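Local coordinates for proteasome accessory factor B/C (PafBC) (Paenarthrobacter aurescens, PDB 6SJ9), which probably acts as a transcriptional regulator of the bacterial DNA damage response, joining winged helix-turn-helix modules to WYL domains, at residues P95-V100 with G455-S460; L102-L107 with T435-L440. All coordinates share one frame; numbering follows the deposited sequence.

Interaction 1. Residues P95-V100 with G455-S460; sequences PAESTV and GSALES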
# COMPACT_ATOMS: atom_id res chain seq x y z
N PRO A 95 -15.99 -2.89 8.00
CA PRO A 95 -14.82 -3.68 7.61
C PRO A 95 -14.61 -3.77 6.11
O PRO A 95 -13.48 -3.61 5.64
CB PRO A 95 -15.10 -5.04 8.26
CG PRO A 95 -16.00 -4.68 9.52
CD PRO A 95 -16.87 -3.56 8.99
N ALA A 96 -15.67 -3.96 5.33
CA ALA A 96 -15.52 -3.97 3.89
C ALA A 96 -14.89 -2.66 3.41
O ALA A 96 -13.85 -2.67 2.74
CB ALA A 96 -16.86 -4.23 3.19
N GLU A 97 -15.48 -1.51 3.79
CA GLU A 97 -14.93 -0.21 3.40
C GLU A 97 -13.47 -0.05 3.80
O GLU A 97 -12.68 0.54 3.06
CB GLU A 97 -15.73 0.92 4.04
CG GLU A 97 -17.10 1.00 3.51
CD GLU A 97 -17.98 2.01 4.29
OE1 GLU A 97 -17.66 2.31 5.45
OE2 GLU A 97 -18.99 2.46 3.71
N SER A 98 -13.12 -0.48 5.02
CA SER A 98 -11.75 -0.37 5.49
C SER A 98 -10.80 -1.23 4.68
O SER A 98 -9.65 -0.83 4.48
CB SER A 98 -11.69 -0.80 6.95
OG SER A 98 -12.63 -0.06 7.73
N THR A 99 -11.26 -2.40 4.22
CA THR A 99 -10.37 -3.25 3.43
C THR A 99 -10.14 -2.66 2.04
O THR A 99 -9.00 -2.61 1.58
CB THR A 99 -10.95 -4.67 3.31
OG1 THR A 99 -11.29 -5.15 4.61
CG2 THR A 99 -9.95 -5.61 2.64
N VAL A 100 -11.18 -2.14 1.40
CA VAL A 100 -11.01 -1.45 0.12
C VAL A 100 -10.04 -0.30 0.29
O VAL A 100 -9.10 -0.12 -0.50
CB VAL A 100 -12.36 -0.92 -0.38
CG1 VAL A 100 -12.10 0.00 -1.64
CG2 VAL A 100 -13.27 -2.05 -0.68
N GLY A 455 -24.21 0.52 -4.71
CA GLY A 455 -24.18 -0.07 -3.38
C GLY A 455 -22.86 -0.66 -2.91
O GLY A 455 -22.78 -1.05 -1.74
N SER A 456 -21.82 -0.69 -3.73
CA SER A 456 -20.60 -1.38 -3.31
C SER A 456 -19.87 -0.58 -2.21
O SER A 456 -20.11 0.61 -1.99
CB SER A 456 -19.68 -1.60 -4.50
OG SER A 456 -19.20 -0.36 -5.00
N ALA A 457 -18.99 -1.28 -1.51
CA ALA A 457 -18.10 -0.69 -0.52
C ALA A 457 -17.13 0.32 -1.13
O ALA A 457 -16.75 1.30 -0.48
CB ALA A 457 -17.27 -1.79 0.15
N LEU A 458 -16.69 0.07 -2.35
CA LEU A 458 -15.83 1.04 -3.01
C LEU A 458 -16.56 2.37 -3.13
O LEU A 458 -16.01 3.42 -2.82
CB LEU A 458 -15.40 0.53 -4.38
CG LEU A 458 -14.68 1.62 -5.17
CD1 LEU A 458 -13.30 1.96 -4.46
CD2 LEU A 458 -14.44 1.16 -6.63
N GLU A 459 -17.81 2.33 -3.58
CA GLU A 459 -18.57 3.57 -3.76
C GLU A 459 -18.77 4.29 -2.43
O GLU A 459 -18.61 5.52 -2.33
CB GLU A 459 -19.93 3.27 -4.40
CG GLU A 459 -20.78 4.54 -4.51
CD GLU A 459 -22.29 4.28 -4.68
OE1 GLU A 459 -22.83 3.36 -4.02
OE2 GLU A 459 -22.93 5.02 -5.46
N SER A 460 -19.14 3.55 -1.39
CA SER A 460 -19.47 4.22 -0.14
C SER A 460 -18.23 4.81 0.52
O SER A 460 -18.31 5.90 1.09
CB SER A 460 -20.22 3.28 0.83
OG SER A 460 -19.37 2.29 1.40

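Interaction 2. Residues L102-L107 with T435-L440; sequences LLAAQL and TGLAML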
# COMPACT_ATOMS: atom_id res chain seq x y z
N LEU A 102 -7.69 -0.02 2.21
CA LEU A 102 -6.35 -0.55 2.36
C LEU A 102 -5.67 -0.76 1.01
O LEU A 102 -4.49 -0.44 0.84
CB LEU A 102 -6.45 -1.87 3.10
CG LEU A 102 -5.22 -2.71 3.36
CD1 LEU A 102 -4.09 -1.80 3.79
CD2 LEU A 102 -5.61 -3.69 4.51
N LEU A 103 -6.41 -1.25 0.03
CA LEU A 103 -5.85 -1.42 -1.29
C LEU A 103 -5.58 -0.04 -1.89
O LEU A 103 -4.55 0.17 -2.52
CB LEU A 103 -6.80 -2.26 -2.16
CG LEU A 103 -6.32 -2.61 -3.53
CD1 LEU A 103 -4.96 -3.20 -3.48
CD2 LEU A 103 -7.36 -3.54 -4.24
N ALA A 104 -6.50 0.90 -1.67
CA ALA A 104 -6.32 2.24 -2.19
C ALA A 104 -5.05 2.89 -1.64
O ALA A 104 -4.34 3.58 -2.36
CB ALA A 104 -7.55 3.09 -1.80
N ALA A 105 -4.77 2.70 -0.37
CA ALA A 105 -3.57 3.30 0.21
C ALA A 105 -2.33 2.71 -0.41
O ALA A 105 -1.32 3.42 -0.58
CB ALA A 105 -3.56 3.08 1.75
N GLN A 106 -2.39 1.42 -0.80
CA GLN A 106 -1.25 0.85 -1.48
C GLN A 106 -1.06 1.47 -2.84
O GLN A 106 0.08 1.66 -3.31
CB GLN A 106 -1.41 -0.66 -1.62
CG GLN A 106 -1.32 -1.43 -0.31
CD GLN A 106 -1.33 -2.97 -0.55
OE1 GLN A 106 -0.42 -3.53 -1.22
NE2 GLN A 106 -2.32 -3.65 0.03
N LEU A 107 -2.17 1.76 -3.55
CA LEU A 107 -1.97 2.39 -4.86
C LEU A 107 -1.38 3.78 -4.72
O LEU A 107 -0.53 4.17 -5.51
CB LEU A 107 -3.29 2.47 -5.63
CG LEU A 107 -3.95 1.10 -5.93
CD1 LEU A 107 -5.03 1.34 -6.95
CD2 LEU A 107 -2.97 -0.04 -6.45
N THR A 435 -7.14 9.35 -4.28
CA THR A 435 -6.45 9.04 -5.51
C THR A 435 -6.39 7.55 -5.75
O THR A 435 -6.62 7.08 -6.88
CB THR A 435 -5.06 9.66 -5.48
OG1 THR A 435 -5.25 11.07 -5.34
CG2 THR A 435 -4.35 9.37 -6.81
N GLY A 436 -6.09 6.77 -4.70
CA GLY A 436 -6.08 5.31 -4.85
C GLY A 436 -7.48 4.79 -5.13
O GLY A 436 -7.66 3.88 -5.96
N LEU A 437 -8.50 5.39 -4.49
CA LEU A 437 -9.85 4.96 -4.74
C LEU A 437 -10.28 5.30 -6.16
O LEU A 437 -11.05 4.54 -6.77
CB LEU A 437 -10.82 5.60 -3.72
CG LEU A 437 -10.63 5.09 -2.28
CD1 LEU A 437 -11.38 6.00 -1.32
CD2 LEU A 437 -11.17 3.65 -2.12
N ALA A 438 -9.83 6.42 -6.71
CA ALA A 438 -10.27 6.75 -8.07
C ALA A 438 -9.64 5.81 -9.10
O ALA A 438 -10.28 5.48 -10.11
CB ALA A 438 -10.02 8.23 -8.38
N MSE A 439 -8.42 5.37 -8.87
CA MSE A 439 -7.84 4.36 -9.76
C MSE A 439 -8.66 3.05 -9.63
O MSE A 439 -9.03 2.43 -10.64
CB MSE A 439 -6.39 4.13 -9.42
CG MSE A 439 -5.44 5.28 -9.75
SE MSE A 439 -5.42 5.62 -11.72
CE MSE A 439 -3.92 4.56 -12.29
N LEU A 440 -8.95 2.62 -8.39
CA LEU A 440 -9.81 1.44 -8.21
C LEU A 440 -11.16 1.63 -8.89
O LEU A 440 -11.69 0.69 -9.48
CB LEU A 440 -10.02 1.12 -6.72
CG LEU A 440 -8.77 0.65 -5.98
CD1 LEU A 440 -9.04 0.44 -4.47
CD2 LEU A 440 -8.27 -0.67 -6.62

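Interaction 1. Residues P95-V100 with G455-S460
The methyl groups of A96 and A457 meet at 3.9 Å between their CB atoms, where the first turn of helix 95-118 lies against the first turn of helix 457-469. This methyl-to-methyl meeting lets the backbones approach, with E97 CA 5.1 Å from A457 CA. V100 uses its two branches on different residues. Its CG2 touches A457 CB at 4.1 Å, while CG1, anti to the backbone N (chi1 172°), meets L458 CD1 at 3.6 Å; the V100 and L458 side chains cross at about a right angle. The polar link is the hydrogen bond from S460 OG to E97 OE2, modelled at a very short 2.3 Å, so that its exact length is doubtful. E97 reaches the serine with an extended chain (chi2 172°), and its other oxygen, OE1, accepts from T94 N and forms a salt bridge with K464, which would help to fix the carboxylate's rotation. Just before A457, S456 is the N-cap of its helix: S456 OG accepts a weak bond from E459 N at 3.3 Å. E459 OE1 accepts a bent hydrogen bond from G455 N, above the carboxylate plane, although G455 is poorly ordered. Helix 346-360 packs against A96 and T99, strand 410-413 against P95 and T99, and helix 427-441 against V100 and L458.

Interaction 2. Residues L102-L107 with T435-L440
A104 O receives a CA-H...O contact from G436, 3.5 Å from G436 CA and nearly straight, with 166° at the hydrogen. It marks a close crossing of two helices at a glycine, where the short axes of 102-107 and 435-440 approach to 7.5 Å at 104°. Glycine suits this point, since a beta carbon on G436 would fall 2.0 Å from A104 O. The rest is apolar and buried. L437 starts out pointing away from 102-107, yet its CD2 reaches A104 CB at 3.7 Å. L440 CD1 lies 3.8 Å from A104 N, and L440 CD2 is 3.8 Å from both L103 CD2 and L107 CD1. An alanine in place of L440 would probably open a gap beside A104 and leave L103 CD2 without its partner and L107 CD1 with less packing. F579 packs on L107 from a loop, and Y528 and L530 of strand 517-530 cover selenomethionine M439, joining the crossing to the sheet of the second WYL domain. L107 CG stands anti to its carbonyl carbon (chi1 -61°), and beyond it L107 CD1 rests 4.0 Å from M439 CB.

How the interactions relate
Both interactions use helix 95-118: interaction 1 takes its first turns and interaction 2 the turns that follow, with centres about 12 Å apart. Their partners, helices 457-469 and 427-441, are consecutive in the chain, so one helix from the N-terminal half of the chain packs on two successive helices from the C-terminal half. The two contacts merge into one apolar core around L437, whose CD2 lies 3.6 Å from L458 CD1 and 3.8 Å from V100 CG1. L440 CD1 also approaches V100 O at 4.0 Å. Neither interaction contributes a ligand to the potassium site, but the selenomethionine side chain of interaction 2 lies about 4 Å from a thiocyanate ion, probably from the crystallisation liquor.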